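Local atomic coordinates of Exo-beta-1,4-mannosidase (PDB entry 4LYP), a protein that hydrolyses terminal beta-1,4-linked mannose residues as a fungal family 5 glycoside hydrolase and also carries out transglycosylation. Residues L134-T137 / M138-N142; R78-M81 / E82-K86; Y192-S195 / E196-P199; K122-E125 / G126-V129. One frame throughout, in Å; residues are numbered along the deposited sequence. Where two conformers were deposited one is given.

Contact 1 of 4, residues L134-T137 / M138-N142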
loop_
_atom_site.group_PDB
_atom_site.type_symbol
_atom_site.label_atom_id
_atom_site.label_comp_id
_atom_site.label_asym_id
_atom_site.label_seq_id
_atom_site.Cartn_x
_atom_site.Cartn_y
_atom_site.Cartn_z
ATOM N N LEU A 134 3.026 -11.750 -10.360
ATOM C CA LEU A 134 2.310 -10.488 -10.180
ATOM C C LEU A 134 2.824 -9.416 -11.115
ATOM O O LEU A 134 2.067 -8.784 -11.853
ATOM C CB LEU A 134 2.404 -10.089 -8.703
ATOM C CG LEU A 134 1.820 -8.671 -8.395
ATOM C CD1 LEU A 134 0.337 -8.621 -8.699
ATOM C CD2 LEU A 134 2.088 -8.388 -6.940
ATOM N N LEU A 135 4.149 -9.262 -11.150
ATOM C CA LEU A 135 4.743 -8.218 -11.944
ATOM C C LEU A 135 4.616 -8.504 -13.433
ATOM O O LEU A 135 4.451 -7.576 -14.222
ATOM C CB LEU A 135 6.210 -8.004 -11.564
ATOM C CG LEU A 135 6.400 -7.326 -10.197
ATOM C CD1 LEU A 135 7.852 -7.368 -9.722
ATOM C CD2 LEU A 135 5.926 -5.870 -10.253
ATOM N N ASP A 136 4.671 -9.789 -13.846
ATOM C CA ASP A 136 4.499 -10.117 -15.220
ATOM C C ASP A 136 3.057 -9.853 -15.691
ATOM O O ASP A 136 2.849 -9.347 -16.810
ATOM C CB ASP A 136 4.884 -11.583 -15.509
ATOM C CG ASP A 136 4.768 -11.865 -16.978
ATOM O OD1 ASP A 136 5.576 -11.332 -17.737
ATOM O OD2 ASP A 136 3.831 -12.605 -17.364
ATOM N N THR A 137 2.076 -10.146 -14.835
ATOM C CA THR A 137 0.690 -9.922 -15.180
ATOM C C THR A 137 0.404 -8.435 -15.246
ATOM O O THR A 137 -0.300 -7.954 -16.147
ATOM C CB THR A 137 -0.244 -10.643 -14.205
ATOM O OG1 THR A 137 0.166 -12.028 -14.088
ATOM C CG2 THR A 137 -1.685 -10.569 -14.611
ATOM N N MET A 138 0.950 -7.674 -14.305
ATOM C CA MET A 138 0.837 -6.188 -14.340
ATOM C C MET A 138 1.405 -5.677 -15.666
ATOM O O MET A 138 0.810 -4.802 -16.294
ATOM C CB MET A 138 1.569 -5.602 -13.166
ATOM C CG MET A 138 0.777 -5.823 -11.879
ATOM S SD MET A 138 1.640 -5.180 -10.420
ATOM C CE MET A 138 1.492 -3.439 -10.783
ATOM N N ASP A 139 2.538 -6.176 -16.085
ATOM C CA ASP A 139 3.167 -5.766 -17.351
ATOM C C ASP A 139 2.162 -5.980 -18.517
ATOM O O ASP A 139 1.918 -5.081 -19.310
ATOM C CB ASP A 139 4.412 -6.660 -17.598
ATOM C CG ASP A 139 5.294 -6.181 -18.750
ATOM O OD1 ASP A 139 4.980 -5.172 -19.403
ATOM O OD2 ASP A 139 6.346 -6.810 -18.934
ATOM N N ARG A 140 1.502 -7.120 -18.566
ATOM C CA ARG A 140 0.548 -7.451 -19.622
ATOM C C ARG A 140 -0.628 -6.487 -19.674
ATOM O O ARG A 140 -1.191 -6.257 -20.716
ATOM C CB ARG A 140 0.153 -8.938 -19.379
ATOM C CG ARG A 140 1.284 -9.938 -19.856
ATOM C CD ARG A 140 1.148 -11.369 -19.321
ATOM N NE ARG A 140 1.904 -12.454 -19.978
ATOM C CZ ARG A 140 1.435 -13.157 -21.028
ATOM N NH1 ARG A 140 0.264 -12.785 -21.522
ATOM N NH2 ARG A 140 2.089 -14.217 -21.618
ATOM N N TYR A 141 -0.977 -5.923 -18.516
ATOM C CA TYR A 141 -2.082 -4.985 -18.445
ATOM C C TYR A 141 -1.637 -3.521 -18.364
ATOM O O TYR A 141 -2.432 -2.626 -17.998
ATOM C CB TYR A 141 -3.052 -5.326 -17.266
ATOM C CG TYR A 141 -3.814 -6.601 -17.591
ATOM C CD1 TYR A 141 -4.960 -6.488 -18.469
ATOM C CD2 TYR A 141 -3.408 -7.857 -17.144
ATOM C CE1 TYR A 141 -5.672 -7.629 -18.768
ATOM C CE2 TYR A 141 -4.084 -8.977 -17.477
ATOM C CZ TYR A 141 -5.230 -8.891 -18.285
ATOM O OH TYR A 141 -5.948 -10.047 -18.560
ATOM N N ASN A 142 -0.356 -3.243 -18.629
ATOM C CA ASN A 142 0.204 -1.915 -18.675
ATOM C C ASN A 142 0.048 -1.187 -17.357
ATOM O O ASN A 142 -0.143 0.011 -17.363
ATOM C CB ASN A 142 -0.409 -1.127 -19.864
ATOM C CG ASN A 142 0.124 -1.693 -21.235
ATOM O OD1 ASN A 142 1.310 -1.980 -21.342
ATOM N ND2 ASN A 142 -0.729 -1.787 -22.231
HETATM O O HOH W 1 5.937 -9.435 -19.547
HETATM O O HOH W 2 3.515 -14.756 -19.128
#

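Contact 2 of 4, residues R78-M81 / E82-K86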
loop_
_atom_site.group_PDB
_atom_site.type_symbol
_atom_site.label_atom_id
_atom_site.label_comp_id
_atom_site.label_asym_id
_atom_site.label_seq_id
_atom_site.Cartn_x
_atom_site.Cartn_y
_atom_site.Cartn_z
ATOM N N ARG A 78 -3.263 -18.685 -8.670
ATOM C CA ARG A 78 -2.683 -17.793 -9.696
ATOM C C ARG A 78 -3.749 -17.406 -10.716
ATOM O O ARG A 78 -3.756 -16.276 -11.194
ATOM C CB ARG A 78 -1.496 -18.503 -10.315
ATOM C CG ARG A 78 -0.785 -17.635 -11.320
ATOM C CD ARG A 78 0.467 -18.344 -11.916
ATOM N NE ARG A 78 1.391 -18.556 -10.814
ATOM C CZ ARG A 78 2.242 -19.600 -10.752
ATOM N NH1 ARG A 78 2.314 -20.528 -11.728
ATOM N NH2 ARG A 78 3.004 -19.785 -9.679
ATOM N N LYS A 79 -4.641 -18.317 -11.090
ATOM C CA LYS A 79 -5.699 -17.960 -12.038
ATOM C C LYS A 79 -6.596 -16.887 -11.425
ATOM O O LYS A 79 -7.104 -16.011 -12.147
ATOM C CB LYS A 79 -6.522 -19.185 -12.408
ATOM C CG LYS A 79 -5.665 -20.150 -13.182
ATOM C CD LYS A 79 -6.544 -21.240 -13.823
ATOM C CE LYS A 79 -6.971 -22.388 -12.917
ATOM N NZ LYS A 79 -7.995 -23.180 -13.675
ATOM N N ARG A 80 -6.870 -16.958 -10.117
ATOM C CA ARG A 80 -7.636 -15.901 -9.477
ATOM C C ARG A 80 -6.875 -14.562 -9.502
ATOM O O ARG A 80 -7.444 -13.533 -9.821
ATOM C CB ARG A 80 -7.953 -16.294 -8.034
ATOM C CG ARG A 80 -8.497 -15.153 -7.213
ATOM C CD ARG A 80 -8.806 -15.582 -5.775
ATOM N NE ARG A 80 -8.979 -14.465 -4.901
ATOM C CZ ARG A 80 -9.006 -14.553 -3.591
ATOM N NH1 ARG A 80 -9.085 -15.712 -2.967
ATOM N NH2 ARG A 80 -9.007 -13.445 -2.892
ATOM N N MET A 81 -5.560 -14.593 -9.258
ATOM C CA MET A 81 -4.746 -13.371 -9.360
ATOM C C MET A 81 -4.888 -12.770 -10.726
ATOM O O MET A 81 -5.102 -11.572 -10.902
ATOM C CB MET A 81 -3.296 -13.686 -9.022
ATOM C CG MET A 81 -2.390 -12.434 -9.047
ATOM S SD MET A 81 -1.647 -12.102 -10.672
ATOM C CE MET A 81 -0.369 -13.330 -10.743
ATOM N N GLU A 82 -4.732 -13.590 -11.763
ATOM C CA GLU A 82 -4.808 -13.122 -13.117
ATOM C C GLU A 82 -6.177 -12.522 -13.443
ATOM O O GLU A 82 -6.260 -11.458 -14.068
ATOM C CB GLU A 82 -4.466 -14.265 -14.086
ATOM C CG GLU A 82 -2.967 -14.633 -13.999
ATOM C CD GLU A 82 -2.651 -16.024 -14.620
ATOM O OE1 GLU A 82 -1.459 -16.351 -14.660
ATOM O OE2 GLU A 82 -3.569 -16.835 -14.969
ATOM N N LEU A 83 -7.248 -13.120 -12.940
ATOM C CA LEU A 83 -8.582 -12.586 -13.138
ATOM C C LEU A 83 -8.774 -11.247 -12.415
ATOM O O LEU A 83 -9.375 -10.331 -12.946
ATOM C CB LEU A 83 -9.615 -13.616 -12.661
ATOM C CG LEU A 83 -11.074 -13.165 -12.711
ATOM C CD1 LEU A 83 -11.568 -12.710 -14.058
ATOM C CD2 LEU A 83 -11.970 -14.235 -12.075
ATOM N N GLU A 84 -8.239 -11.141 -11.201
ATOM C CA GLU A 84 -8.414 -9.915 -10.422
ATOM C C GLU A 84 -7.619 -8.778 -11.065
ATOM O O GLU A 84 -8.102 -7.622 -11.082
ATOM C CB GLU A 84 -7.953 -10.169 -9.005
ATOM C CG GLU A 84 -8.986 -11.073 -8.266
ATOM C CD GLU A 84 -8.644 -11.431 -6.847
ATOM O OE1 GLU A 84 -7.543 -11.072 -6.323
ATOM O OE2 GLU A 84 -9.533 -12.029 -6.201
ATOM N N ILE A 85 -6.424 -9.049 -11.601
ATOM C CA ILE A 85 -5.696 -8.017 -12.378
ATOM C C ILE A 85 -6.490 -7.568 -13.591
ATOM O O ILE A 85 -6.617 -6.384 -13.864
ATOM C CB ILE A 85 -4.260 -8.503 -12.807
ATOM C CG1 ILE A 85 -3.402 -8.915 -11.640
ATOM C CG2 ILE A 85 -3.602 -7.387 -13.603
ATOM C CD1 ILE A 85 -3.187 -7.843 -10.620
ATOM N N LYS A 86 -7.041 -8.555 -14.326
ATOM C CA LYS A 86 -7.902 -8.222 -15.482
ATOM C C LYS A 86 -9.095 -7.390 -15.032
ATOM O O LYS A 86 -9.431 -6.330 -15.680
ATOM C CB LYS A 86 -8.351 -9.529 -16.116
ATOM C CG LYS A 86 -9.255 -9.301 -17.366
ATOM C CD LYS A 86 -9.554 -10.694 -18.010
ATOM C CE LYS A 86 -10.398 -10.486 -19.253
ATOM N NZ LYS A 86 -11.813 -10.198 -18.996
HETATM O O HOH W 3 -8.092 -10.790 -3.624
#

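Contact 3 of 4, residues Y192-S195 / E196-P199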
loop_
_atom_site.group_PDB
_atom_site.type_symbol
_atom_site.label_atom_id
_atom_site.label_comp_id
_atom_site.label_asym_id
_atom_site.label_seq_id
_atom_site.Cartn_x
_atom_site.Cartn_y
_atom_site.Cartn_z
ATOM N N TYR A 192 14.343 1.544 14.308
ATOM C CA TYR A 192 15.099 2.718 13.891
ATOM C C TYR A 192 15.501 3.630 15.061
ATOM O O TYR A 192 16.337 4.469 14.881
ATOM C CB TYR A 192 14.370 3.484 12.794
ATOM C CG TYR A 192 12.860 3.688 13.023
ATOM C CD1 TYR A 192 12.370 4.481 13.989
ATOM C CD2 TYR A 192 11.937 2.977 12.222
ATOM C CE1 TYR A 192 10.995 4.667 14.187
ATOM C CE2 TYR A 192 10.575 3.133 12.406
ATOM C CZ TYR A 192 10.097 3.963 13.386
ATOM O OH TYR A 192 8.734 4.083 13.546
ATOM N N ASN A 193 14.940 3.452 16.256
ATOM C CA ASN A 193 15.229 4.385 17.377
ATOM C C ASN A 193 16.229 3.830 18.401
ATOM O O ASN A 193 16.774 4.586 19.215
ATOM C CB ASN A 193 13.923 4.720 18.141
ATOM C CG ASN A 193 13.072 5.722 17.397
ATOM O OD1 ASN A 193 13.570 6.430 16.517
ATOM N ND2 ASN A 193 11.786 5.748 17.759
ATOM N N ASP A 194 16.486 2.529 18.428
ATOM C CA ASP A 194 17.326 1.956 19.486
ATOM C C ASP A 194 18.759 1.868 18.951
ATOM O O ASP A 194 19.011 1.262 17.899
ATOM C CB ASP A 194 16.804 0.609 19.900
ATOM C CG ASP A 194 17.663 0.005 20.978
ATOM O OD1 ASP A 194 17.193 0.022 22.164
ATOM O OD2 ASP A 194 18.749 -0.496 20.766
ATOM N N SER A 195 19.707 2.459 19.654
ATOM C CA SER A 195 21.089 2.593 19.138
ATOM C C SER A 195 21.784 1.231 18.905
ATOM O O SER A 195 22.719 1.185 18.120
ATOM C CB SER A 195 21.953 3.401 20.218
ATOM O OG SER A 195 21.906 2.698 21.534
ATOM N N GLU A 196 21.378 0.212 19.693
ATOM C CA GLU A 196 21.941 -1.082 19.533
ATOM C C GLU A 196 21.251 -1.946 18.463
ATOM O O GLU A 196 21.843 -2.618 17.626
ATOM C CB GLU A 196 22.081 -1.855 20.868
ATOM C CG GLU A 196 22.800 -3.230 20.664
ATOM C CD GLU A 196 22.756 -4.227 21.708
ATOM O OE1 GLU A 196 22.950 -5.406 21.319
ATOM O OE2 GLU A 196 22.492 -3.833 22.836
ATOM N N ILE A 197 19.901 -1.944 18.556
ATOM C CA ILE A 197 19.111 -2.789 17.667
ATOM C C ILE A 197 19.092 -2.232 16.232
ATOM O O ILE A 197 19.161 -3.015 15.300
ATOM C CB ILE A 197 17.674 -2.897 18.197
ATOM C CG1 ILE A 197 17.678 -3.732 19.520
ATOM C CG2 ILE A 197 16.698 -3.513 17.184
ATOM C CD1 ILE A 197 16.428 -3.579 20.363
ATOM N N ALA A 198 18.986 -0.910 16.093
ATOM C CA ALA A 198 18.704 -0.370 14.757
ATOM C C ALA A 198 19.792 -0.735 13.734
ATOM O O ALA A 198 19.473 -1.102 12.603
ATOM C CB ALA A 198 18.522 1.140 14.824
ATOM N N PRO A 199 21.121 -0.672 14.076
ATOM C CA PRO A 199 22.068 -1.039 13.014
ATOM C C PRO A 199 21.906 -2.472 12.576
ATOM O O PRO A 199 22.062 -2.803 11.389
ATOM C CB PRO A 199 23.445 -0.810 13.698
ATOM C CG PRO A 199 23.143 0.189 14.803
ATOM C CD PRO A 199 21.747 -0.076 15.275
#

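Contact 4 of 4, residues K122-E125 / G126-V129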
loop_
_atom_site.group_PDB
_atom_site.type_symbol
_atom_site.label_atom_id
_atom_site.label_comp_id
_atom_site.label_asym_id
_atom_site.label_seq_id
_atom_site.Cartn_x
_atom_site.Cartn_y
_atom_site.Cartn_z
ATOM N N LYS A 122 16.645 -16.075 4.145
ATOM C CA LYS A 122 16.168 -17.411 3.652
ATOM C C LYS A 122 14.761 -17.189 3.107
ATOM O O LYS A 122 13.893 -16.692 3.824
ATOM C CB LYS A 122 16.163 -18.399 4.811
ATOM C CG LYS A 122 17.585 -18.714 5.252
ATOM C CD LYS A 122 18.322 -19.619 4.216
ATOM C CE LYS A 122 19.599 -20.267 4.746
ATOM N NZ LYS A 122 19.450 -21.737 5.008
ATOM N N TYR A 123 14.574 -17.515 1.864
ATOM C CA TYR A 123 13.362 -17.166 1.160
ATOM C C TYR A 123 12.529 -18.411 0.829
ATOM O O TYR A 123 13.059 -19.511 0.568
ATOM C CB TYR A 123 13.652 -16.398 -0.137
ATOM C CG TYR A 123 14.092 -14.996 0.174
ATOM C CD1 TYR A 123 13.155 -13.956 0.257
ATOM C CD2 TYR A 123 15.452 -14.677 0.441
ATOM C CE1 TYR A 123 13.556 -12.702 0.605
ATOM C CE2 TYR A 123 15.862 -13.413 0.797
ATOM C CZ TYR A 123 14.902 -12.404 0.875
ATOM O OH TYR A 123 15.267 -11.145 1.194
ATOM N N ASN A 124 11.210 -18.224 0.810
ATOM C CA ASN A 124 10.282 -19.225 0.285
ATOM C C ASN A 124 10.147 -18.925 -1.200
ATOM O O ASN A 124 9.493 -17.960 -1.603
ATOM C CB ASN A 124 8.927 -19.088 1.011
ATOM C CG ASN A 124 7.976 -20.147 0.631
ATOM O OD1 ASN A 124 7.906 -20.524 -0.573
ATOM N ND2 ASN A 124 7.167 -20.640 1.586
ATOM N N GLU A 125 10.822 -19.702 -2.029
ATOM C CA GLU A 125 10.880 -19.454 -3.458
ATOM C C GLU A 125 9.505 -19.515 -4.057
ATOM O O GLU A 125 9.216 -18.809 -5.017
ATOM C CB GLU A 125 11.837 -20.431 -4.118
ATOM C CG GLU A 125 11.901 -20.294 -5.618
ATOM C CD GLU A 125 12.447 -18.922 -6.155
ATOM O OE1 GLU A 125 12.391 -18.753 -7.407
ATOM O OE2 GLU A 125 12.916 -18.075 -5.395
ATOM N N GLY A 126 8.603 -20.384 -3.566
ATOM C CA GLY A 126 7.236 -20.430 -4.096
ATOM C C GLY A 126 6.601 -19.032 -3.945
ATOM O O GLY A 126 5.861 -18.532 -4.861
ATOM N N VAL A 127 6.774 -18.398 -2.823
ATOM C CA VAL A 127 6.139 -17.108 -2.599
ATOM C C VAL A 127 6.866 -16.031 -3.481
ATOM O O VAL A 127 6.209 -15.213 -4.092
ATOM C CB VAL A 127 6.182 -16.710 -1.088
ATOM C CG1 VAL A 127 5.646 -15.300 -0.882
ATOM C CG2 VAL A 127 5.395 -17.727 -0.285
ATOM N N PHE A 128 8.175 -16.076 -3.576
ATOM C CA PHE A 128 8.883 -15.153 -4.432
ATOM C C PHE A 128 8.440 -15.236 -5.869
ATOM O O PHE A 128 8.277 -14.220 -6.559
ATOM C CB PHE A 128 10.396 -15.365 -4.260
ATOM C CG PHE A 128 11.233 -14.104 -4.252
ATOM C CD1 PHE A 128 10.943 -12.974 -5.039
ATOM C CD2 PHE A 128 12.353 -14.047 -3.347
ATOM C CE1 PHE A 128 11.753 -11.832 -4.949
ATOM C CE2 PHE A 128 13.203 -12.942 -3.351
ATOM C CZ PHE A 128 12.890 -11.821 -4.086
ATOM N N VAL A 129 8.234 -16.473 -6.348
ATOM C CA VAL A 129 7.744 -16.631 -7.728
ATOM C C VAL A 129 6.368 -15.975 -7.877
ATOM O O VAL A 129 6.033 -15.499 -8.969
ATOM C CB VAL A 129 7.803 -18.142 -8.093
ATOM C CG1 VAL A 129 6.954 -18.418 -9.352
ATOM C CG2 VAL A 129 9.212 -18.617 -8.295
#

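Contact 1 of 4, residues L134-T137 / M138-N142
Asp136 OD2 is gripped by a water and by Arg140 NE. The water donates to it at 2.8 Å, measured from that water to Asp136 OD2, and the same water weakly accepts from Arg140 NH2. Arg140 NE reaches Asp136 OD2 directly at 3.3 Å, in a salt bridge whose hydrogen bond is weak because the N-H points well off the oxygen (133°). The carboxylate meets the edge of the guanidinium, but the two planes are turned 73° apart. Arg140 was modelled in two conformers, so this grip describes one of them. The other oxygen, Asp136 OD1, is held by Asn220 and by a second water, which also donates to Asp139 OD2; that aspartate has its own salt bridge to Lys222. Asp136 CG stands anti to the backbone N (chi1 -177°), which carries the carboxylate forward, toward Arg140 one turn on. On the inner side, Met138 SD rests 4.0 Å from Leu134 CG, and Leu135 CD2 comes within 4.3 Å of the same sulfur, Met138 SD. Thr137 and Tyr141 run side by side, with Thr137 CG2 4.1 Å from Tyr141 CE2. Beyond Tyr141, Asn142 takes a positive phi as the C-prime residue of a Schellman motif. The stretch thus closes helix 125-140, whose apolar side packs on strands 95-99 and 144-148, while Thr137 and Tyr141 face helix 78-90.

Contact 2 of 4, residues R78-M81 / E82-K86
Glu82 begins the second half of a run of i to i+4 contacts on helix 78-90, a helix of the TIM barrel that lies in the chain between the parallel, neighbouring strands 53-61 and 95-99. Glu82 N donates to Arg78 O at 2.9 Å, and the extended glutamate side chain reaches back along the helix until Glu82 OE1 lies 3.6 Å from Arg78 CG. The charged ends do not meet: Arg78 turns away at its third torsion (chi3 -63°), its NE bonding to Gly69 O and its guanidinium making a cation-pi contact with Tyr133. Leu83 adds chiefly the backbone bond from its N to Lys79 O. Glu84, which is buried, carries the main polar contact. Glu84 OE2 receives Arg80 NE at 2.8 Å along a nearly straight N-H (170°); the oxygen lies close to the guanidinium plane, whereas the nitrogen sits above the carboxylate plane. A water that accepts from Arg80 NH2 and donates to Glu84 OE1 closes a second link between the pair. Tyr62 OH bonds to OE1, Glu395 N to OE2, and Trp409 O takes Arg80 NH2, so both groups are held from several sides and the carboxylate is probably kept ionised. Ile85 follows on the face that meets helix 125-140, lying alongside Met81; both were modelled in two conformers, so the detail of their packing is provisional. Their main chains are joined by a nearly straight bond, Ile85 N donating to Met81 O at 2.9 Å.

Contact 3 of 4, residues Y192-S195 / E196-P199
Asp194 OD2 takes two backbone N-H groups at once, from Glu196 and Ile197, arriving from opposite faces of the carboxylate plane and both on the anti side of the oxygen. With CG anti to the backbone N (chi1 180°), the carboxylate folds forward over the turn that follows. The bond from Ile197 N to Asp194 OD2 is 2.9 Å long and nearly straight (169°); Glu196 N makes an equally short but more bent approach. Asp194 O adds a third hold, accepting from Ala198 N at 2.8 Å. Ile197 crosses the aspartate, its CD1 lying 3.8 Å from Asp194 CG, so an apolar branch flanks the capping group. This is an Asx turn leading into helix 197-213, placed at the bend where the chain leaves helix 181-193. Ser195 holds its OG between the backbone N and the carbonyl carbon (chi1 57°); the hydroxyl is near Glu196 N but poorly angled, and it does not compete with Asp194 for that N-H. Glu196 extends away from the turn, and its OE1 forms a salt bridge with Lys200. Ala198 points its methyl toward the preceding segment, Ala198 CB lying 3.9 Å from Tyr192 CA, where the preceding helix ends. Pro199 has no N-H to give to Ser195 O; instead its ring comes up to that carbonyl, with Pro199 CD 3.3 Å from Ser195 O. On the far side of the bend, Tyr192 turns its ring against Trp246 and donates its hydroxyl to Gln240 O.

Contact 4 of 4, residues K122-E125 / G126-V129
Tyr123 holds CG beside the backbone N (chi1 -73°), which sets its ring against that of Phe128, while Asn124 has CG anti to its own N (chi1 -174°) and so carries the amide forward over the first turn of helix 125-140. The aromatic planes meet obliquely at 44°, with Phe128 CE2 over one face of the tyrosine and Tyr123 CD1 3.7 Å from Phe128 CD2. The tyrosine hydroxyl is bound to His208. Asn124 OD1 accepts from Val127 N at 3.3 Å, the donor lying well above the amide plane, and Val127 CG2 packs 3.7 Å from Asn124 CG. The main chain joins in: Phe128 N donates to Asn124 O at 3.0 Å, and the same carbonyl receives a weak second bond from Val127 N. Glu125 crosses Val129 obliquely, Glu125 OE1 lying 3.3 Å from Val129 CG2, while OE2 pairs with Arg215, the residue that also makes a cation-pi contact with Phe128. Asn124 is thus the N-cap of the helix, and the Tyr123-Phe128 pair spanning it is a hydrophobic staple.

In the fold
From the N terminus the order is contact 2, contact 4, contact 1 and contact 3. Each is closed within one short run of chain, so they follow in series and none nests in or crosses another. Contact 2 lies on helix 78-90. Contacts 4 and 1 mark the beginning and end of helix 125-140, their centres about 19 Å apart. The two helices join where contacts 1 and 2 touch: Thr137 meets Met81 and Ile85, and Tyr141 packs on Ile85 and Lys86. Arg78 of contact 2 also brushes Val129 of contact 4. Contact 3 stands apart, linking helices 181-193 and 197-213, its centre about 40 Å from that of contact 2, across the chain's centre.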